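Local coordinates for histidine-containing phosphotransfer protein (Zea mays, PDB 1WN0), which probably relays phosphoryl groups from cytokinin sensor histidine kinases to response regulators in the multistep His-to-Asp phosphorelay of maize, at residues Y78-K83 with Q100-C105. Residues are numbered along the deposited sequence; the frame is centred on the assembly and turned at random.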
loop_
_atom_site.group_PDB
_atom_site.type_symbol
_atom_site.label_atom_id
_atom_site.label_comp_id
_atom_site.label_asym_id
_atom_site.label_seq_id
_atom_site.Cartn_x
_atom_site.Cartn_y
_atom_site.Cartn_z
ATOM N N TYR A 78 -3.790 -12.698 3.141
ATOM C CA TYR A 78 -4.104 -11.469 2.337
ATOM C C TYR A 78 -3.262 -10.316 2.782
ATOM O O TYR A 78 -2.640 -9.620 1.979
ATOM C CB TYR A 78 -5.610 -11.099 2.251
ATOM C CG TYR A 78 -6.405 -11.863 1.239
ATOM C CD1 TYR A 78 -6.123 -11.749 -0.093
ATOM C CD2 TYR A 78 -7.474 -12.659 1.613
ATOM C CE1 TYR A 78 -6.853 -12.471 -1.058
ATOM C CE2 TYR A 78 -8.164 -13.401 0.701
ATOM C CZ TYR A 78 -7.842 -13.321 -0.627
ATOM O OH TYR A 78 -8.466 -14.037 -1.569
ATOM N N VAL A 79 -3.102 -10.155 4.091
ATOM C CA VAL A 79 -2.216 -9.098 4.577
ATOM C C VAL A 79 -0.832 -9.286 4.130
ATOM O O VAL A 79 -0.139 -8.284 3.816
ATOM C CB VAL A 79 -2.257 -8.944 6.164
ATOM C CG1 VAL A 79 -1.261 -7.975 6.766
ATOM C CG2 VAL A 79 -3.610 -8.470 6.600
ATOM N N HIS A 80 -0.337 -10.498 4.223
ATOM C CA HIS A 80 1.009 -10.797 3.736
ATOM C C HIS A 80 1.256 -10.362 2.253
ATOM O O HIS A 80 2.242 -9.669 1.969
ATOM C CB HIS A 80 1.388 -12.339 3.964
ATOM C CG HIS A 80 2.778 -12.689 3.519
ATOM N ND1 HIS A 80 3.909 -12.267 4.210
ATOM C CD2 HIS A 80 3.232 -13.399 2.432
ATOM C CE1 HIS A 80 4.994 -12.667 3.547
ATOM N NE2 HIS A 80 4.611 -13.361 2.475
ATOM N N GLN A 81 0.270 -10.597 1.371
ATOM C CA GLN A 81 0.271 -10.024 0.040
ATOM C C GLN A 81 0.236 -8.527 0.036
ATOM O O GLN A 81 0.869 -7.914 -0.842
ATOM C CB GLN A 81 -0.887 -10.507 -0.816
ATOM C CG GLN A 81 -1.105 -12.088 -0.873
ATOM C CD GLN A 81 -2.440 -12.487 -1.653
ATOM O OE1 GLN A 81 -2.956 -11.702 -2.471
ATOM N NE2 GLN A 81 -2.986 -13.711 -1.374
ATOM N N LEU A 82 -0.548 -7.905 0.928
ATOM C CA LEU A 82 -0.596 -6.450 0.919
ATOM C C LEU A 82 0.741 -5.882 1.344
ATOM O O LEU A 82 1.183 -4.796 0.825
ATOM C CB LEU A 82 -1.737 -5.923 1.811
ATOM C CG LEU A 82 -1.884 -4.455 2.053
ATOM C CD1 LEU A 82 -1.958 -3.768 0.725
ATOM C CD2 LEU A 82 -3.062 -4.167 2.774
ATOM N N LYS A 83 1.372 -6.569 2.310
ATOM C CA LYS A 83 2.721 -6.194 2.767
ATOM C C LYS A 83 3.736 -6.207 1.623
ATOM O O LYS A 83 4.457 -5.145 1.400
ATOM C CB LYS A 83 3.149 -7.117 3.844
ATOM C CG LYS A 83 4.479 -6.869 4.468
ATOM C CD LYS A 83 5.102 -8.054 5.224
ATOM C CE LYS A 83 6.697 -7.846 5.136
ATOM N NZ LYS A 83 7.583 -8.635 6.111
ATOM N N GLN A 100 1.293 -5.285 11.845
ATOM C CA GLN A 100 0.599 -5.396 13.156
ATOM C C GLN A 100 -0.517 -6.369 13.158
ATOM O O GLN A 100 -1.166 -6.566 14.198
ATOM C CB GLN A 100 0.060 -4.022 13.579
ATOM C CG GLN A 100 1.109 -2.905 13.214
ATOM C CD GLN A 100 2.566 -3.209 13.677
ATOM O OE1 GLN A 100 2.707 -3.656 14.777
ATOM N NE2 GLN A 100 3.657 -2.880 12.852
ATOM N N PHE A 101 -0.814 -6.963 11.990
ATOM C CA PHE A 101 -1.929 -7.967 11.881
ATOM C C PHE A 101 -1.527 -9.296 12.482
ATOM O O PHE A 101 -2.365 -10.174 12.776
ATOM C CB PHE A 101 -2.300 -8.175 10.396
ATOM C CG PHE A 101 -3.371 -7.227 9.880
ATOM C CD1 PHE A 101 -3.035 -6.009 9.399
ATOM C CD2 PHE A 101 -4.722 -7.567 9.907
ATOM C CE1 PHE A 101 -4.008 -5.165 8.863
ATOM C CE2 PHE A 101 -5.633 -6.762 9.436
ATOM C CZ PHE A 101 -5.278 -5.540 8.890
ATOM N N ARG A 102 -0.233 -9.489 12.630
ATOM C CA ARG A 102 0.202 -10.805 13.068
ATOM C C ARG A 102 -0.253 -11.107 14.444
ATOM O O ARG A 102 -0.851 -12.157 14.706
ATOM C CB ARG A 102 1.732 -10.979 13.015
ATOM C CG ARG A 102 2.200 -11.021 11.485
ATOM C CD ARG A 102 1.082 -10.729 10.291
ATOM N NE ARG A 102 1.669 -9.846 9.258
ATOM C CZ ARG A 102 1.824 -10.168 7.967
ATOM N NH1 ARG A 102 1.335 -11.337 7.484
ATOM N NH2 ARG A 102 2.461 -9.301 7.170
ATOM N N GLN A 103 -0.013 -10.202 15.340
ATOM C CA GLN A 103 -0.449 -10.542 16.648
ATOM C C GLN A 103 -2.014 -10.619 16.588
ATOM O O GLN A 103 -2.581 -11.387 17.238
ATOM C CB GLN A 103 0.182 -9.595 17.709
ATOM C CG GLN A 103 -0.277 -9.899 19.174
ATOM C CD GLN A 103 0.200 -11.261 19.634
ATOM O OE1 GLN A 103 1.147 -11.791 19.017
ATOM N NE2 GLN A 103 -0.501 -11.886 20.648
ATOM N N LEU A 104 -2.656 -9.762 15.777
ATOM C CA LEU A 104 -4.076 -9.693 15.754
ATOM C C LEU A 104 -4.728 -10.984 15.285
ATOM O O LEU A 104 -5.735 -11.420 15.837
ATOM C CB LEU A 104 -4.531 -8.551 14.878
ATOM C CG LEU A 104 -4.056 -7.129 15.417
ATOM C CD1 LEU A 104 -4.438 -6.207 14.340
ATOM C CD2 LEU A 104 -4.672 -6.653 16.631
ATOM N N CYS A 105 -4.150 -11.548 14.244
ATOM C CA CYS A 105 -4.581 -12.814 13.727
ATOM C C CYS A 105 -4.209 -13.935 14.656
ATOM O O CYS A 105 -5.033 -14.846 14.880
ATOM C CB CYS A 105 -3.911 -13.084 12.426
ATOM S SG CYS A 105 -4.656 -12.142 11.112
#
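Val79 sets its two methyls against two flat groups of the neighbouring helix, the Phe101 ring and the Arg102 guanidinium, a clear instance of one branched side chain serving two planes. The setting is the four-helix bundle of a histidine-containing phosphotransfer domain, where segments 78-83 and 101-105, on helix 72-88 and helix 101-106, run antiparallel (179°), their axes approaching to 11.5 Å. Val79 CG2 stands over the ring in a CH-pi contact, 3.6 Å from the Phe101 centroid and 13° off the ring normal. Val79 CG1 lies anti to the backbone N (chi1 174°), which leaves it beside Phe101 CD1, at 3.7 Å, and over the centre of the guanidinium at 4.0 Å from Arg102 CZ. The ring also packs on Cys113 and Ala116 of helix 110-138, so an alanine in place of Phe101 would probably leave Val79 CG2 without its aromatic platform and open a gap between three helices. Arg102 bends at chi2 and chi3 and brings its guanidinium up to helix 72-88, beside His80, the predicted phosphorylation site. Its NH1, which also makes a long, weak ion pair with Asp76, lies near the plane of the imidazole at the ring's edge, 4.3 Å from His80 ND1, too far for a contact. Two aliphatic groups flank the guanidinium: His80 CB lies in its plane, 3.7 Å from Arg102 NH1, and Lys83, crossing at about a right angle, brings CD to 3.5 Å from Arg102 NH2.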